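Local coordinates for protein 6-phosphogluconate dehydratase (Shewanella oneidensis, PDB 2GP4) that probably catalyses the dehydration of 6-phosphogluconate in the Entner-Doudoroff pathway, here in its apo form without the iron-sulfur cluster, at residues K176-L181 with L252-M257; F195-P200 with G258-G263; C286-T289 with T293-S296; L447-I452 with S613-A618; G498-G503 with A549-L554. All coordinates share one frame; numbering follows the deposited sequence.

Contact 1: K176-L181 with L252-M257; sequences KIVPGL and LMLEVM
Val178 meets Leu254 and Met253 through aliphatic groups alone, so no ring, amide or carboxylate offers a face or an edge here. Met253 is modelled as selenomethionine. Val178 and Leu254 point at each other tip to tip. The branch that does the touching is Val178 CG1. With CG1 anti to the backbone N (chi1 166°), this branch is the one turned to helix 252-256. Val178 CG1 lies 4.0 Å from Leu254 CD1. Leu254 CD2 is modelled closer than carbons can sit, so that distance is doubtful. Met253 comes in beside Leu254. Its chain bends at the last torsion (chi3 54°) and brings Met253 CE to 4.1 Å from Val178 CG1. The contact is small and buried, and it is wholly apolar. Val178 is the N-cap residue of helix 179-186. Lys176 closes a Cys-Asp-Lys sequence, which in related dehydratases lies at the cluster site; the contact is probably close to that site. Lys176 NZ is hydrogen-bonded to Gln137 OE1. Ile177 and Leu181 pack on Ile152 of helix 145-160. Helix 252-256 in turn rests through Val256 on Ile377 of helix 372-383 and on Ala313 of helix 304-316.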
loop_
_atom_site.group_PDB
_atom_site.type_symbol
_atom_site.label_atom_id
_atom_site.label_comp_id
_atom_site.label_asym_id
_atom_site.label_seq_id
_atom_site.Cartn_x
_atom_site.Cartn_y
_atom_site.Cartn_z
ATOM N N LYS A 176 -7.387 -2.758 3.306
ATOM C CA LYS A 176 -8.492 -1.797 3.309
ATOM C C LYS A 176 -8.629 -1.162 4.695
ATOM O O LYS A 176 -8.833 0.062 4.826
ATOM C CB LYS A 176 -9.808 -2.438 2.836
ATOM C CG LYS A 176 -10.042 -3.878 3.301
ATOM C CD LYS A 176 -9.628 -4.907 2.245
ATOM C CE LYS A 176 -9.301 -6.251 2.911
ATOM N NZ LYS A 176 -9.588 -7.444 2.061
ATOM N N ILE A 177 -8.499 -1.999 5.720
ATOM C CA ILE A 177 -8.435 -1.525 7.090
ATOM C C ILE A 177 -6.962 -1.292 7.417
ATOM O O ILE A 177 -6.089 -1.961 6.864
ATOM C CB ILE A 177 -9.089 -2.524 8.071
ATOM C CG1 ILE A 177 -10.415 -3.029 7.495
ATOM C CG2 ILE A 177 -9.325 -1.872 9.423
ATOM C CD1 ILE A 177 -11.072 -4.128 8.296
ATOM N N VAL A 178 -6.699 -0.347 8.312
ATOM C CA VAL A 178 -5.358 0.182 8.621
ATOM C C VAL A 178 -5.190 1.550 7.953
ATOM O O VAL A 178 -5.076 2.538 8.665
ATOM C CB VAL A 178 -4.155 -0.777 8.337
ATOM C CG1 VAL A 178 -2.847 -0.007 8.357
ATOM C CG2 VAL A 178 -4.093 -1.897 9.354
ATOM N N PRO A 179 -5.197 1.622 6.599
ATOM C CA PRO A 179 -5.076 2.948 5.998
ATOM C C PRO A 179 -6.235 3.858 6.377
ATOM O O PRO A 179 -6.013 5.040 6.654
ATOM C CB PRO A 179 -5.095 2.654 4.495
ATOM C CG PRO A 179 -4.645 1.240 4.382
ATOM C CD PRO A 179 -5.280 0.582 5.555
ATOM N N GLY A 180 -7.445 3.304 6.397
ATOM C CA GLY A 180 -8.635 4.014 6.845
ATOM C C GLY A 180 -8.529 4.466 8.286
ATOM O O GLY A 180 -8.821 5.618 8.605
ATOM N N LEU A 181 -8.102 3.559 9.159
ATOM C CA LEU A 181 -7.869 3.886 10.567
ATOM C C LEU A 181 -6.801 4.965 10.685
ATOM O O LEU A 181 -6.991 5.948 11.404
ATOM C CB LEU A 181 -7.452 2.647 11.355
ATOM C CG LEU A 181 -8.499 1.554 11.571
ATOM C CD1 LEU A 181 -7.813 0.204 11.790
ATOM C CD2 LEU A 181 -9.433 1.897 12.738
ATOM N N LEU A 252 2.985 -4.632 7.378
ATOM C CA LEU A 252 4.421 -4.415 7.185
ATOM C C LEU A 252 4.745 -2.919 7.137
ATOM O O LEU A 252 5.825 -2.501 7.558
ATOM C CB LEU A 252 4.918 -5.104 5.909
ATOM C CG LEU A 252 4.474 -6.545 5.628
ATOM C CD1 LEU A 252 4.969 -7.005 4.264
ATOM C CD2 LEU A 252 4.945 -7.501 6.712
HETATM N N MSE A 253 3.805 -2.127 6.624
HETATM C CA MSE A 253 3.937 -0.673 6.588
HETATM C C MSE A 253 3.960 -0.090 8.001
HETATM O O MSE A 253 4.774 0.778 8.301
HETATM C CB MSE A 253 2.808 -0.041 5.756
HETATM C CG MSE A 253 3.000 1.453 5.450
HETATM SE SE MSE A 253 1.344 2.480 5.113
HETATM C CE MSE A 253 0.332 2.046 6.737
ATOM N N LEU A 254 3.077 -0.577 8.869
ATOM C CA LEU A 254 3.021 -0.114 10.263
ATOM C C LEU A 254 4.298 -0.440 11.038
ATOM O O LEU A 254 4.630 0.241 12.014
ATOM C CB LEU A 254 1.805 -0.697 11.000
ATOM C CG LEU A 254 0.376 -0.278 10.635
ATOM C CD1 LEU A 254 0.194 1.243 10.651
ATOM C CD2 LEU A 254 -0.023 -0.857 9.291
ATOM N N GLU A 255 4.999 -1.482 10.595
ATOM C CA GLU A 255 6.246 -1.920 11.209
ATOM C C GLU A 255 7.398 -0.949 10.931
ATOM O O GLU A 255 8.064 -0.506 11.865
ATOM C CB GLU A 255 6.603 -3.330 10.728
ATOM C CG GLU A 255 7.767 -3.981 11.457
ATOM C CD GLU A 255 7.359 -4.708 12.727
ATOM O OE1 GLU A 255 8.237 -4.903 13.591
ATOM O OE2 GLU A 255 6.180 -5.096 12.867
ATOM N N VAL A 256 7.622 -0.620 9.658
ATOM C CA VAL A 256 8.715 0.282 9.259
ATOM C C VAL A 256 8.480 1.728 9.681
ATOM O O VAL A 256 9.428 2.486 9.878
ATOM C CB VAL A 256 9.002 0.253 7.731
ATOM C CG1 VAL A 256 9.863 -0.925 7.377
ATOM C CG2 VAL A 256 7.707 0.260 6.921
HETATM N N MSE A 257 7.210 2.095 9.807
HETATM C CA MSE A 257 6.817 3.438 10.201
HETATM C C MSE A 257 6.735 3.586 11.721
HETATM O O MSE A 257 6.395 4.651 12.229
HETATM C CB MSE A 257 5.488 3.803 9.551
HETATM C CG MSE A 257 5.571 3.959 8.043
HETATM SE SE MSE A 257 3.884 4.519 7.252
HETATM C CE MSE A 257 3.604 6.145 8.292
#

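Contact 2: F195-P200 with G258-G263; sequences FVPAGP and GLQLPG
The backbones of Phe195 and Leu259 are joined directly: Phe195 N donates to Leu259 O at 3.0 Å, with a nearly straight N-H...O angle of 171°. A water joins Phe195 to Leu261: it donates to Phe195 O at 2.8 Å and accepts from Leu261 N at 2.7 Å. The CA atoms of Phe195 and Gln260 are 4.9 Å apart. Segment 258-263 leaves helix 252-256 through a Schellman motif, with Gly258 at positive phi, and then runs past the end of strand 193-195. The Phe195 side chain lies beside Leu259 and points the same way. Phe195 CD1 is 4.1 Å from Leu259 CB, and Leu259 O sits at the ring edge, in plane. Gln260 sets its CB 3.3 Å from Phe195 O. From there its extended chain crosses the Pro197 ring at a slant, with Gln260 OE1 4.0 Å from Pro197 CG. The amide is tied at its other end, because NE2 donates to Glu255 OE2 in helix 252-256.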
loop_
_atom_site.group_PDB
_atom_site.type_symbol
_atom_site.label_atom_id
_atom_site.label_comp_id
_atom_site.label_asym_id
_atom_site.label_seq_id
_atom_site.Cartn_x
_atom_site.Cartn_y
_atom_site.Cartn_z
ATOM N N PHE A 195 -1.008 0.915 16.959
ATOM C CA PHE A 195 -1.742 -0.156 16.306
ATOM C C PHE A 195 -1.464 -1.471 17.039
ATOM O O PHE A 195 -0.323 -1.755 17.413
ATOM C CB PHE A 195 -1.352 -0.261 14.831
ATOM C CG PHE A 195 -2.034 0.751 13.944
ATOM C CD1 PHE A 195 -1.542 2.049 13.835
ATOM C CD2 PHE A 195 -3.168 0.400 13.208
ATOM C CE1 PHE A 195 -2.168 2.983 13.010
ATOM C CE2 PHE A 195 -3.798 1.329 12.379
ATOM C CZ PHE A 195 -3.298 2.621 12.281
ATOM N N VAL A 196 -2.519 -2.252 17.259
ATOM C CA VAL A 196 -2.423 -3.520 17.968
ATOM C C VAL A 196 -2.865 -4.653 17.032
ATOM O O VAL A 196 -4.062 -4.882 16.847
ATOM C CB VAL A 196 -3.267 -3.516 19.269
ATOM C CG1 VAL A 196 -3.036 -4.786 20.068
ATOM C CG2 VAL A 196 -2.944 -2.301 20.127
ATOM N N PRO A 197 -1.895 -5.356 16.421
ATOM C CA PRO A 197 -2.218 -6.383 15.433
ATOM C C PRO A 197 -2.710 -7.684 16.060
ATOM O O PRO A 197 -2.364 -8.000 17.205
ATOM C CB PRO A 197 -0.884 -6.614 14.729
ATOM C CG PRO A 197 0.133 -6.310 15.768
ATOM C CD PRO A 197 -0.439 -5.217 16.617
ATOM N N ALA A 198 -3.513 -8.427 15.305
ATOM C CA ALA A 198 -4.024 -9.722 15.747
ATOM C C ALA A 198 -3.051 -10.849 15.400
ATOM O O ALA A 198 -2.947 -11.841 16.127
ATOM C CB ALA A 198 -5.383 -9.989 15.129
ATOM N N GLY A 199 -2.342 -10.679 14.287
ATOM C CA GLY A 199 -1.451 -11.703 13.759
ATOM C C GLY A 199 -1.959 -12.257 12.441
ATOM O O GLY A 199 -2.959 -11.770 11.904
ATOM N N PRO A 200 -1.266 -13.276 11.900
ATOM C CA PRO A 200 -1.702 -13.900 10.654
ATOM C C PRO A 200 -2.689 -15.041 10.894
ATOM O O PRO A 200 -3.158 -15.227 12.021
ATOM C CB PRO A 200 -0.397 -14.433 10.063
ATOM C CG PRO A 200 0.463 -14.729 11.262
ATOM C CD PRO A 200 -0.027 -13.886 12.417
ATOM N N GLY A 258 7.049 2.506 12.434
ATOM C CA GLY A 258 7.096 2.506 13.892
ATOM C C GLY A 258 5.764 2.806 14.548
ATOM O O GLY A 258 5.707 3.502 15.560
ATOM N N LEU A 259 4.693 2.276 13.963
ATOM C CA LEU A 259 3.337 2.552 14.425
ATOM C C LEU A 259 2.752 1.424 15.277
ATOM O O LEU A 259 1.645 1.538 15.795
ATOM C CB LEU A 259 2.429 2.882 13.232
ATOM C CG LEU A 259 1.929 4.320 12.999
ATOM C CD1 LEU A 259 2.638 5.384 13.827
ATOM C CD2 LEU A 259 1.985 4.660 11.513
ATOM N N GLN A 260 3.509 0.341 15.410
ATOM C CA GLN A 260 3.164 -0.762 16.303
ATOM C C GLN A 260 4.438 -1.317 16.930
ATOM O O GLN A 260 5.530 -1.052 16.438
ATOM C CB GLN A 260 2.408 -1.861 15.550
ATOM C CG GLN A 260 3.088 -2.338 14.269
ATOM C CD GLN A 260 2.284 -3.387 13.516
ATOM O OE1 GLN A 260 1.062 -3.287 13.385
ATOM N NE2 GLN A 260 2.976 -4.396 13.008
ATOM N N LEU A 261 4.296 -2.077 18.013
ATOM C CA LEU A 261 5.439 -2.714 18.674
ATOM C C LEU A 261 6.263 -3.581 17.717
ATOM O O LEU A 261 5.698 -4.301 16.898
ATOM C CB LEU A 261 4.976 -3.537 19.880
ATOM C CG LEU A 261 5.022 -2.944 21.297
ATOM C CD1 LEU A 261 4.930 -1.424 21.342
ATOM C CD2 LEU A 261 3.940 -3.576 22.162
ATOM N N PRO A 262 7.604 -3.491 17.806
ATOM C CA PRO A 262 8.508 -4.297 16.979
ATOM C C PRO A 262 8.177 -5.791 17.010
ATOM O O PRO A 262 8.040 -6.379 18.089
ATOM C CB PRO A 262 9.876 -4.044 17.610
ATOM C CG PRO A 262 9.759 -2.716 18.237
ATOM C CD PRO A 262 8.348 -2.588 18.706
ATOM N N GLY A 263 8.032 -6.377 15.824
ATOM C CA GLY A 263 7.760 -7.800 15.667
ATOM C C GLY A 263 6.417 -8.274 16.184
ATOM O O GLY A 263 6.209 -9.472 16.354
HETATM O O HOH W 1 1.820 -2.928 18.777
#

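Contact 3: C286-T289 with T293-S296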
loop_
_atom_site.group_PDB
_atom_site.type_symbol
_atom_site.label_atom_id
_atom_site.label_comp_id
_atom_site.label_asym_id
_atom_site.label_seq_id
_atom_site.Cartn_x
_atom_site.Cartn_y
_atom_site.Cartn_z
ATOM N N CYS A 286 0.113 4.850 27.420
ATOM C CA CYS A 286 0.089 5.644 28.654
ATOM C C CYS A 286 1.405 6.399 28.871
ATOM O O CYS A 286 1.401 7.543 29.330
ATOM C CB CYS A 286 -0.240 4.751 29.860
ATOM S SG CYS A 286 0.089 5.487 31.490
ATOM N N ARG A 287 2.518 5.755 28.530
ATOM C CA ARG A 287 3.851 6.357 28.623
ATOM C C ARG A 287 4.104 7.416 27.553
ATOM O O ARG A 287 5.037 8.208 27.668
ATOM C CB ARG A 287 4.926 5.276 28.503
ATOM C CG ARG A 287 5.344 4.625 29.805
ATOM C CD ARG A 287 6.448 3.600 29.556
ATOM N NE ARG A 287 7.598 4.176 28.853
ATOM C CZ ARG A 287 8.566 3.466 28.273
ATOM N NH1 ARG A 287 8.539 2.138 28.300
ATOM N NH2 ARG A 287 9.566 4.088 27.661
ATOM N N LEU A 288 3.280 7.416 26.508
ATOM C CA LEU A 288 3.468 8.302 25.360
ATOM C C LEU A 288 2.554 9.524 25.407
ATOM O O LEU A 288 2.561 10.360 24.497
ATOM C CB LEU A 288 3.274 7.519 24.059
ATOM C CG LEU A 288 4.506 6.943 23.348
ATOM C CD1 LEU A 288 5.516 6.283 24.291
ATOM C CD2 LEU A 288 4.063 5.980 22.257
ATOM N N THR A 289 1.788 9.617 26.490
ATOM C CA THR A 289 0.854 10.708 26.760
ATOM C C THR A 289 1.547 12.077 26.842
ATOM O O THR A 289 2.756 12.155 27.062
ATOM C CB THR A 289 0.055 10.382 28.055
ATOM O OG1 THR A 289 -0.905 9.358 27.765
ATOM C CG2 THR A 289 -0.672 11.597 28.621
ATOM N N THR A 293 7.832 13.239 29.616
ATOM C CA THR A 293 8.865 12.196 29.443
ATOM C C THR A 293 9.007 11.739 27.993
ATOM O O THR A 293 10.085 11.881 27.412
ATOM C CB THR A 293 8.773 10.976 30.435
ATOM O OG1 THR A 293 7.573 10.221 30.204
ATOM C CG2 THR A 293 8.842 11.437 31.890
ATOM N N GLN A 294 7.935 11.212 27.407
ATOM C CA GLN A 294 8.018 10.618 26.072
ATOM C C GLN A 294 6.777 10.891 25.201
ATOM O O GLN A 294 6.243 9.980 24.564
ATOM C CB GLN A 294 8.279 9.116 26.204
ATOM C CG GLN A 294 9.083 8.496 25.062
ATOM C CD GLN A 294 9.419 7.026 25.301
ATOM O OE1 GLN A 294 9.452 6.551 26.439
ATOM N NE2 GLN A 294 9.671 6.303 24.223
ATOM N N TYR A 295 6.330 12.147 25.167
ATOM C CA TYR A 295 5.189 12.546 24.332
ATOM C C TYR A 295 5.438 12.280 22.845
ATOM O O TYR A 295 6.294 12.913 22.220
ATOM C CB TYR A 295 4.817 14.018 24.566
ATOM C CG TYR A 295 3.666 14.538 23.715
ATOM C CD1 TYR A 295 2.478 13.809 23.575
ATOM C CD2 TYR A 295 3.762 15.773 23.064
ATOM C CE1 TYR A 295 1.423 14.292 22.807
ATOM C CE2 TYR A 295 2.711 16.267 22.294
ATOM C CZ TYR A 295 1.545 15.522 22.168
ATOM O OH TYR A 295 0.503 16.004 21.407
ATOM N N SER A 296 4.668 11.340 22.302
ATOM C CA SER A 296 4.816 10.895 20.920
ATOM C C SER A 296 3.467 10.863 20.187
ATOM O O SER A 296 2.882 9.791 20.004
ATOM C CB SER A 296 5.481 9.515 20.879
ATOM O OG SER A 296 6.754 9.539 21.509
HETATM O O HOH W 2 5.035 10.822 27.725
#
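The turn that follows helix 272-287 folds back on the helix end, and Leu288 and Ser296 hold it closed. Ser296 N donates to Leu288 O at 3.2 Å. The same oxygen takes a CA-H...O contact from Tyr295 CA. A second such contact runs the other way, from Leu288 CA to Gln294 O at 3.3 Å. The Leu288 side chain sets CG 3.7 Å from Ser296 CB, and its CD1 lies against the Gln294 amide carbon. Arg287 bends at chi3 (55°) and brings NH2 to Gln294 OE1, 2.8 Å away. The bond falls on a lone pair in the carbonyl plane, though it is bent at the hydrogen (142°). The guanidinium and amide planes are turned 56° apart. A water accepts from Gln294 N and lies 2.6 Å from Arg287 O. A leucine in place of Gln294 would probably leave Arg287 NH2 without this acceptor and its guanidinium freer to turn. Tyr295 OH bonds to His190 O and Ser296 OG to Asn391 ND2. The backbone bond thus closes the turn over a buried leucine, while the arginine's partner across the turn is a neutral amide oxygen near the surface.

Contact 4: L447-I452 with S613-A618; sequences LGRAVI and SPETGA
From CB, the Arg449 side chain sets out toward Glu615. Its chain turns at chi3 (62°), which swings the guanidinium side-on to the carboxylate. Arg449 CD passes 3.7 Å from Glu615 OE1. Arg449 NE then donates to Glu615 OE1 at 2.8 Å. Arg449 CZ stands 3.6 Å from both Glu615 OE1 and OE2, and NH2 donates to Glu615 OE2 at 2.7 Å. This is a side-on, two-pronged salt bridge. Each oxygen uses its syn lone pair, and the two planes are only 11° apart. Glu615 reaches out extended from the short 3-10 segment 614-616. NH2 also forms a salt bridge with Asp341, and Glu615 OE2 accepts from Trp340 N at the start of helix 340-347, which may help to stabilise its charge. A leucine in place of Arg449 would probably leave the Glu615 carboxylate without this counter-charge, with the Trp340 N bond still on OE2, and Asp341 without its arginine partner. Strand 448-453 lies between strands 440-445 and 541-546, so the pair joins this sheet to the 3-10 segment and to helix 340-347.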
loop_
_atom_site.group_PDB
_atom_site.type_symbol
_atom_site.label_atom_id
_atom_site.label_comp_id
_atom_site.label_asym_id
_atom_site.label_seq_id
_atom_site.Cartn_x
_atom_site.Cartn_y
_atom_site.Cartn_z
ATOM N N LEU A 447 -1.327 10.747 -23.139
ATOM C CA LEU A 447 -2.404 10.017 -22.458
ATOM C C LEU A 447 -2.536 10.382 -20.974
ATOM O O LEU A 447 -3.597 10.182 -20.367
ATOM C CB LEU A 447 -2.219 8.504 -22.615
ATOM C CG LEU A 447 -2.616 7.893 -23.969
ATOM C CD1 LEU A 447 -1.934 6.564 -24.200
ATOM C CD2 LEU A 447 -4.125 7.732 -24.071
ATOM N N GLY A 448 -1.457 10.909 -20.396
ATOM C CA GLY A 448 -1.465 11.362 -19.007
ATOM C C GLY A 448 -0.371 10.742 -18.157
ATOM O O GLY A 448 0.795 10.722 -18.545
ATOM N N ARG A 449 -0.753 10.246 -16.986
ATOM C CA ARG A 449 0.192 9.651 -16.050
ATOM C C ARG A 449 -0.351 8.319 -15.545
ATOM O O ARG A 449 -1.530 8.211 -15.202
ATOM C CB ARG A 449 0.460 10.600 -14.875
ATOM C CG ARG A 449 1.109 11.938 -15.271
ATOM C CD ARG A 449 1.085 12.978 -14.127
ATOM N NE ARG A 449 1.840 12.529 -12.952
ATOM C CZ ARG A 449 3.157 12.657 -12.802
ATOM N NH1 ARG A 449 3.893 13.223 -13.754
ATOM N NH2 ARG A 449 3.746 12.210 -11.701
ATOM N N ALA A 450 0.511 7.306 -15.515
ATOM C CA ALA A 450 0.161 6.003 -14.955
ATOM C C ALA A 450 1.368 5.383 -14.253
ATOM O O ALA A 450 2.459 5.941 -14.265
ATOM C CB ALA A 450 -0.361 5.080 -16.054
ATOM N N VAL A 451 1.171 4.231 -13.629
ATOM C CA VAL A 451 2.288 3.470 -13.077
ATOM C C VAL A 451 2.325 2.070 -13.692
ATOM O O VAL A 451 1.323 1.588 -14.224
ATOM C CB VAL A 451 2.270 3.411 -11.519
ATOM C CG1 VAL A 451 2.454 4.807 -10.919
ATOM C CG2 VAL A 451 0.996 2.770 -10.999
ATOM N N ILE A 452 3.495 1.442 -13.628
ATOM C CA ILE A 452 3.700 0.092 -14.138
ATOM C C ILE A 452 4.660 -0.672 -13.224
ATOM O O ILE A 452 5.665 -0.111 -12.769
ATOM C CB ILE A 452 4.217 0.097 -15.625
ATOM C CG1 ILE A 452 4.315 -1.329 -16.188
ATOM C CG2 ILE A 452 5.557 0.838 -15.754
ATOM C CD1 ILE A 452 4.354 -1.405 -17.713
ATOM N N SER A 613 -7.651 11.716 -7.772
ATOM C CA SER A 613 -6.841 10.853 -8.615
ATOM C C SER A 613 -6.046 9.862 -7.761
ATOM O O SER A 613 -5.662 10.192 -6.634
ATOM C CB SER A 613 -5.872 11.718 -9.400
ATOM O OG SER A 613 -4.988 12.371 -8.503
ATOM N N PRO A 614 -5.800 8.647 -8.288
ATOM C CA PRO A 614 -4.915 7.684 -7.622
ATOM C C PRO A 614 -3.598 8.280 -7.095
ATOM O O PRO A 614 -3.178 7.949 -5.982
ATOM C CB PRO A 614 -4.643 6.656 -8.721
ATOM C CG PRO A 614 -5.895 6.675 -9.540
ATOM C CD PRO A 614 -6.379 8.092 -9.530
ATOM N N GLU A 615 -2.971 9.160 -7.873
ATOM C CA GLU A 615 -1.700 9.784 -7.482
ATOM C C GLU A 615 -1.854 10.717 -6.270
ATOM O O GLU A 615 -0.876 10.990 -5.566
ATOM C CB GLU A 615 -1.073 10.521 -8.675
ATOM C CG GLU A 615 0.205 11.297 -8.365
ATOM C CD GLU A 615 1.005 11.669 -9.602
ATOM O OE1 GLU A 615 0.398 11.970 -10.656
ATOM O OE2 GLU A 615 2.251 11.675 -9.513
ATOM N N THR A 616 -3.075 11.207 -6.047
ATOM C CA THR A 616 -3.380 12.056 -4.891
ATOM C C THR A 616 -4.070 11.247 -3.798
ATOM O O THR A 616 -4.576 11.812 -2.822
ATOM C CB THR A 616 -4.237 13.304 -5.262
ATOM O OG1 THR A 616 -5.408 12.899 -5.979
ATOM C CG2 THR A 616 -3.426 14.292 -6.115
ATOM N N GLY A 617 -4.086 9.925 -3.977
ATOM C CA GLY A 617 -4.548 8.993 -2.953
ATOM C C GLY A 617 -5.979 8.514 -3.085
ATOM O O GLY A 617 -6.465 7.777 -2.226
ATOM N N ALA A 618 -6.652 8.919 -4.162
ATOM C CA ALA A 618 -8.091 8.668 -4.349
ATOM C C ALA A 618 -8.908 9.035 -3.104
ATOM O O ALA A 618 -9.707 8.234 -2.594
ATOM C CB ALA A 618 -8.344 7.224 -4.779
#

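Contact 5: G498-G503 with A549-L554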
loop_
_atom_site.group_PDB
_atom_site.type_symbol
_atom_site.label_atom_id
_atom_site.label_comp_id
_atom_site.label_asym_id
_atom_site.label_seq_id
_atom_site.Cartn_x
_atom_site.Cartn_y
_atom_site.Cartn_z
ATOM N N GLY A 498 -11.867 3.703 -13.206
ATOM C CA GLY A 498 -11.259 4.563 -12.204
ATOM C C GLY A 498 -12.120 4.731 -10.964
ATOM O O GLY A 498 -13.253 4.235 -10.918
ATOM N N PRO A 499 -11.584 5.426 -9.941
ATOM C CA PRO A 499 -12.317 5.737 -8.712
ATOM C C PRO A 499 -13.717 6.310 -8.957
ATOM O O PRO A 499 -14.688 5.819 -8.380
ATOM C CB PRO A 499 -11.424 6.776 -8.034
ATOM C CG PRO A 499 -10.057 6.417 -8.472
ATOM C CD PRO A 499 -10.200 5.937 -9.894
ATOM N N LYS A 500 -13.819 7.317 -9.822
ATOM C CA LYS A 500 -15.092 8.015 -10.049
ATOM C C LYS A 500 -16.091 7.191 -10.859
ATOM O O LYS A 500 -17.298 7.297 -10.652
ATOM C CB LYS A 500 -14.867 9.377 -10.717
ATOM C CG LYS A 500 -14.138 10.413 -9.858
ATOM C CD LYS A 500 -14.260 11.806 -10.484
ATOM C CE LYS A 500 -13.432 12.855 -9.748
ATOM N NZ LYS A 500 -11.961 12.629 -9.905
ATOM N N ALA A 501 -15.589 6.370 -11.778
ATOM C CA ALA A 501 -16.458 5.601 -12.661
ATOM C C ALA A 501 -17.248 4.533 -11.920
ATOM O O ALA A 501 -18.474 4.517 -11.978
ATOM C CB ALA A 501 -15.654 4.989 -13.784
ATOM N N ASN A 502 -16.537 3.646 -11.232
ATOM C CA ASN A 502 -17.148 2.516 -10.540
ATOM C C ASN A 502 -16.470 2.163 -9.199
ATOM O O ASN A 502 -16.541 1.027 -8.742
ATOM C CB ASN A 502 -17.197 1.291 -11.469
ATOM C CG ASN A 502 -15.816 0.871 -11.979
ATOM O OD1 ASN A 502 -14.795 1.493 -11.661
ATOM N ND2 ASN A 502 -15.783 -0.204 -12.766
ATOM N N GLY A 503 -15.800 3.132 -8.582
ATOM C CA GLY A 503 -15.149 2.908 -7.296
ATOM C C GLY A 503 -13.852 2.132 -7.383
ATOM O O GLY A 503 -13.349 1.649 -6.369
ATOM N N ALA A 549 -11.269 7.957 -17.682
ATOM C CA ALA A 549 -12.138 8.169 -18.844
ATOM C C ALA A 549 -13.223 9.217 -18.583
ATOM O O ALA A 549 -13.327 10.195 -19.326
ATOM C CB ALA A 549 -12.744 6.850 -19.323
ATOM N N ILE A 550 -13.997 9.036 -17.516
ATOM C CA ILE A 550 -15.097 9.959 -17.200
ATOM C C ILE A 550 -14.643 11.320 -16.648
ATOM O O ILE A 550 -15.462 12.226 -16.477
ATOM C CB ILE A 550 -16.174 9.323 -16.268
ATOM C CG1 ILE A 550 -15.619 9.062 -14.865
ATOM C CG2 ILE A 550 -16.775 8.057 -16.910
ATOM C CD1 ILE A 550 -16.696 8.988 -13.807
ATOM N N ASP A 551 -13.346 11.461 -16.374
ATOM C CA ASP A 551 -12.770 12.761 -16.037
ATOM C C ASP A 551 -12.256 13.501 -17.280
ATOM O O ASP A 551 -11.671 14.577 -17.173
ATOM C CB ASP A 551 -11.660 12.622 -14.989
ATOM C CG ASP A 551 -12.171 12.794 -13.564
ATOM O OD1 ASP A 551 -13.023 13.678 -13.335
ATOM O OD2 ASP A 551 -11.709 12.056 -12.664
ATOM N N GLY A 552 -12.478 12.917 -18.455
ATOM C CA GLY A 552 -12.117 13.548 -19.725
ATOM C C GLY A 552 -10.725 13.200 -20.214
ATOM O O GLY A 552 -10.203 13.844 -21.120
ATOM N N GLY A 553 -10.126 12.178 -19.612
ATOM C CA GLY A 553 -8.787 11.737 -19.992
ATOM C C GLY A 553 -8.747 11.197 -21.408
ATOM O O GLY A 553 -9.719 10.593 -21.885
ATOM N N LEU A 554 -7.610 11.404 -22.068
ATOM C CA LEU A 554 -7.416 10.997 -23.453
ATOM C C LEU A 554 -7.764 9.525 -23.718
ATOM O O LEU A 554 -8.040 9.144 -24.857
ATOM C CB LEU A 554 -5.982 11.315 -23.902
ATOM C CG LEU A 554 -5.772 11.593 -25.393
ATOM C CD1 LEU A 554 -6.529 12.854 -25.825
ATOM C CD2 LEU A 554 -4.291 11.708 -25.731
#
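Lys500 NZ is gripped by two oxygens: Asp551 OD2 at 2.8 Å, in a salt bridge, and the backbone Leu611 O. Asp551 OD2 receives the bond on its syn lone pair. The lysine chain runs extended from the helix and turns at its last torsion (chi4 68°), which points the ammonium at the carboxylate. The two side chains cross at about a right angle. The lysine methylenes also pass close to the carboxylate, with Lys500 CD 3.4 Å from Asp551 OD2. Beside this polar pair, Ile550 reaches toward the helix. Ile550 CD1 presses on the backbone, 3.5 Å from Ala501 N, and on Lys500 CB at 3.6 Å. Ala501 CB lies a little farther from Ile550 CD1, at 4.1 Å. The arrangement sets the first turn of helix 499-502, with Gly498 at its N-cap, against the loop that leaves strand 541-546. That loop turns at once, with Gly552 N bonded to Ala549 O and Gly552 at positive phi. The residue before the loop segment joins in: Glu548 OE1 accepts from Lys500 N at the helix start. An acid there would probably be stabilised by the helix end. Lys500 therefore holds the loop by charge at its tip and by a backbone N-H at its root, while Ile550 adds van der Waals contact with the helix backbone and Ala501 CB.

Contacts 1 and 2 are buried and share an element. Helix 252-256 carries one side of contact 1, and contact 2 uses the turn that leaves it; Glu255 OE1 meets Gly263 N between them. Contact 1 is wholly apolar, whereas contact 2 rests on one backbone bond and a water bridge, with the Phe195 and Leu259 side chains beside them. Contact 3, about 21 Å from contact 1 between centres, is partly buried and mixes a backbone bond with an arginine-amide pair. Contacts 4 and 5 lie in the C-terminal part of the chain. Contact 4 is at the surface and contact 5 partly buried. Both use salt bridges, and they touch: Leu447 packs on Leu554, and Pro499 on Pro614 and Ala618.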